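Local atomic coordinates of trehalose-6-phosphate phosphatase (Candida albicans, PDB entry 5DXI), a protein that belongs to the trehalose-phosphatase family of the haloacid dehalogenase (HAD) superfamily and here binds a magnesium ion and beryllium trifluoride. Residues R197-H201 with I247-W251. Residues are numbered along the deposited sequence.
Sequences RLVLH and INKKW
The C-terminal end of helix 191-199 meets one face of helix 235-253 through four apolar side chains, burying 174 Å². Residues 197-199 are helical; Leu200 then leaves the helix at phi/psi -86/70 as the centre of an inverse gamma turn, with a weak hydrogen bond from His201 N to Val199 O (2.9 Å). Residues 247-251 stay helical, Trp251 N bonding to Ile247 O at 2.8 Å, so Ile247 and Trp251, one turn apart, point the same way; CD1 and CG2 of Ile247 and the CH2 end of Trp251 line a shallow hollow. Val199, compact and beta-branched, fills it: in the t rotamer its CG1 lies 3.8 Å from Ile247 CD1 and 4.0 Å from Trp251 CH2. The helices are neighbours on one face of the Rossmann-like HAD core. Leu198 and Val199 rest on strand 23-27 and Trp251 on strand 266-271, while helix 235-253 lies in the beta-alpha-beta crossover from strand 227-232 to strand 266-271. Both helices begin beside the beryllium trifluoride pocket, at Lys191 and just after Asp233, so this packing joins their distal ends. Leu200 is in register with Ile247 (CA to CA 8.4 Å). Its CA-CB bond runs sideways, but the longer leucine chain, in the mt rotamer, brings CD2 to 4.1 Å from Ile247 CG2 and 4.2 Å from Trp251 CZ2, at the more exposed border. Isoleucine suits the middle because its arms spread: Ile247 CG2 also borders Val199 CG1 (4.1 Å) and packs 3.6 Å from Trp251 CZ2. Broad and flat, the indole meets Val199 and Leu200 obliquely, and Arg256 adds a cation-pi contact.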
ATOM      1  N   ARG A 197      -8.786   9.564  -2.160  1.00 31.82           N
ATOM      2  CA  ARG A 197      -9.952   9.368  -3.015  1.00 36.00           C
ATOM      3  C   ARG A 197     -10.960   8.390  -2.426  1.00 35.37           C
ATOM      4  O   ARG A 197     -12.149   8.441  -2.762  1.00 34.62           O
ATOM      5  CB  ARG A 197      -9.526   8.891  -4.401  1.00 36.15           C
ATOM      6  CG  ARG A 197      -8.908   9.994  -5.245  1.00 39.36           C
ATOM      7  CD  ARG A 197      -8.348   9.407  -6.523  1.00 39.66           C
ATOM      8  NE  ARG A 197      -7.635  10.400  -7.319  1.00 43.59           N
ATOM      9  CZ  ARG A 197      -7.929  10.655  -8.589  1.00 40.67           C
ATOM     10  NH1 ARG A 197      -8.908   9.988  -9.179  1.00 41.03           N
ATOM     11  NH2 ARG A 197      -7.246  11.564  -9.268  1.00 40.54           N
ATOM     12  N   LEU A 198     -10.489   7.518  -1.542  1.00 30.28           N
ATOM     13  CA  LEU A 198     -11.336   6.482  -0.952  1.00 32.90           C
ATOM     14  C   LEU A 198     -11.937   6.917   0.365  1.00 32.12           C
ATOM     15  O   LEU A 198     -13.077   6.568   0.682  1.00 33.39           O
ATOM     16  CB  LEU A 198     -10.543   5.194  -0.751  1.00 28.63           C
ATOM     17  CG  LEU A 198     -10.131   4.457  -2.023  1.00 31.86           C
ATOM     18  CD1 LEU A 198      -9.239   3.248  -1.696  1.00 29.27           C
ATOM     19  CD2 LEU A 198     -11.365   4.022  -2.848  1.00 34.42           C
ATOM     20  N   VAL A 199     -11.158   7.666   1.140  1.00 31.40           N
ATOM     21  CA  VAL A 199     -11.588   8.122   2.452  1.00 30.77           C
ATOM     22  C   VAL A 199     -12.507   9.340   2.345  1.00 35.91           C
ATOM     23  O   VAL A 199     -13.589   9.371   2.936  1.00 40.01           O
ATOM     24  CB  VAL A 199     -10.380   8.463   3.332  1.00 33.52           C
ATOM     25  CG1 VAL A 199     -10.797   9.275   4.555  1.00 32.04           C
ATOM     26  CG2 VAL A 199      -9.642   7.194   3.729  1.00 31.58           C
ATOM     27  N   LEU A 200     -12.080  10.342   1.588  1.00 34.23           N
ATOM     28  CA  LEU A 200     -12.885  11.552   1.445  1.00 37.36           C
ATOM     29  C   LEU A 200     -13.873  11.343   0.320  1.00 35.42           C
ATOM     30  O   LEU A 200     -13.758  11.955  -0.742  1.00 37.46           O
ATOM     31  CB  LEU A 200     -12.005  12.768   1.172  1.00 33.42           C
ATOM     32  CG  LEU A 200     -10.991  13.083   2.271  1.00 35.30           C
ATOM     33  CD1 LEU A 200     -10.146  14.267   1.854  1.00 35.68           C
ATOM     34  CD2 LEU A 200     -11.676  13.340   3.618  1.00 38.22           C
ATOM     35  N   HIS A 201     -14.851  10.483   0.574  1.00 33.80           N
ATOM     36  CA  HIS A 201     -15.734   9.968  -0.469  1.00 34.80           C
ATOM     37  C   HIS A 201     -16.913   9.281   0.214  1.00 39.79           C
ATOM     38  O   HIS A 201     -16.740   8.656   1.259  1.00 37.73           O
ATOM     39  CB  HIS A 201     -14.973   8.986  -1.373  1.00 38.61           C
ATOM     40  CG  HIS A 201     -15.627   8.728  -2.697  1.00 38.30           C
ATOM     41  ND1 HIS A 201     -15.626   9.654  -3.720  1.00 41.36           N
ATOM     42  CD2 HIS A 201     -16.267   7.636  -3.179  1.00 39.28           C
ATOM     43  CE1 HIS A 201     -16.259   9.152  -4.765  1.00 43.10           C
ATOM     44  NE2 HIS A 201     -16.653   7.925  -4.467  1.00 39.49           N
ATOM     45  N   ILE A 247      -5.562  13.696   6.970  1.00 33.18           N
ATOM     46  CA  ILE A 247      -7.016  13.732   7.021  1.00 36.50           C
ATOM     47  C   ILE A 247      -7.495  13.803   8.474  1.00 38.85           C
ATOM     48  O   ILE A 247      -8.395  14.581   8.810  1.00 39.21           O
ATOM     49  CB  ILE A 247      -7.623  12.514   6.307  1.00 33.61           C
ATOM     50  CG1 ILE A 247      -7.420  12.660   4.798  1.00 30.22           C
ATOM     51  CG2 ILE A 247      -9.098  12.382   6.638  1.00 36.39           C
ATOM     52  CD1 ILE A 247      -7.667  11.371   3.997  1.00 31.24           C
ATOM     53  N   ASN A 248      -6.864  13.013   9.335  1.00 34.89           N
ATOM     54  CA  ASN A 248      -7.192  13.011  10.753  1.00 37.76           C
ATOM     55  C   ASN A 248      -6.978  14.386  11.356  1.00 41.42           C
ATOM     56  O   ASN A 248      -7.828  14.887  12.095  1.00 42.52           O
ATOM     57  CB  ASN A 248      -6.328  11.996  11.500  1.00 35.78           C
ATOM     58  CG  ASN A 248      -6.839  11.703  12.896  1.00 37.15           C
ATOM     59  OD1 ASN A 248      -7.815  10.981  13.068  1.00 38.74           O
ATOM     60  ND2 ASN A 248      -6.179  12.269  13.902  1.00 39.39           N
ATOM     61  N   LYS A 249      -5.865  15.014  10.991  1.00 39.72           N
ATOM     62  CA  LYS A 249      -5.540  16.327  11.530  1.00 42.68           C
ATOM     63  C   LYS A 249      -6.497  17.382  10.961  1.00 44.95           C
ATOM     64  O   LYS A 249      -6.865  18.332  11.651  1.00 48.50           O
ATOM     65  CB  LYS A 249      -4.091  16.705  11.229  1.00 42.77           C
ATOM     66  CG  LYS A 249      -3.718  18.056  11.789  1.00 47.98           C
ATOM     67  CD  LYS A 249      -2.279  18.443  11.508  1.00 54.05           C
ATOM     68  CE  LYS A 249      -1.963  19.782  12.177  1.00 61.25           C
ATOM     69  NZ  LYS A 249      -0.528  20.160  12.080  1.00 60.14           N
ATOM     70  N   LYS A 250      -6.914  17.192   9.713  1.00 44.74           N
ATOM     71  CA  LYS A 250      -7.874  18.087   9.072  1.00 45.93           C
ATOM     72  C   LYS A 250      -9.190  17.999   9.844  1.00 50.41           C
ATOM     73  O   LYS A 250      -9.813  19.022  10.161  1.00 51.04           O
ATOM     74  CB  LYS A 250      -8.072  17.709   7.598  1.00 44.20           C
ATOM     75  CG  LYS A 250      -9.181  18.451   6.865  1.00 51.05           C
ATOM     76  CD  LYS A 250      -8.737  19.883   6.613  1.00 59.17           C
ATOM     77  CE  LYS A 250      -9.623  20.610   5.614  1.00 68.54           C
ATOM     78  NZ  LYS A 250     -11.011  20.829   6.107  1.00 66.60           N
ATOM     79  N   TRP A 251      -9.603  16.772  10.156  1.00 43.06           N
ATOM     80  CA  TRP A 251     -10.806  16.563  10.954  1.00 44.00           C
ATOM     81  C   TRP A 251     -10.725  17.160  12.372  1.00 50.46           C
ATOM     82  O   TRP A 251     -11.739  17.625  12.890  1.00 52.26           O
ATOM     83  CB  TRP A 251     -11.123  15.075  11.038  1.00 40.15           C
ATOM     84  CG  TRP A 251     -11.684  14.517   9.762  1.00 42.41           C
ATOM     85  CD1 TRP A 251     -12.234  15.220   8.726  1.00 43.62           C
ATOM     86  CD2 TRP A 251     -11.747  13.136   9.384  1.00 40.44           C
ATOM     87  NE1 TRP A 251     -12.631  14.357   7.728  1.00 42.41           N
ATOM     88  CE2 TRP A 251     -12.344  13.074   8.112  1.00 40.58           C
ATOM     89  CE3 TRP A 251     -11.344  11.944   9.999  1.00 40.65           C
ATOM     90  CZ2 TRP A 251     -12.553  11.866   7.440  1.00 40.08           C
ATOM     91  CZ3 TRP A 251     -11.560  10.756   9.344  1.00 37.15           C
ATOM     92  CH2 TRP A 251     -12.158  10.721   8.072  1.00 42.87           C
TER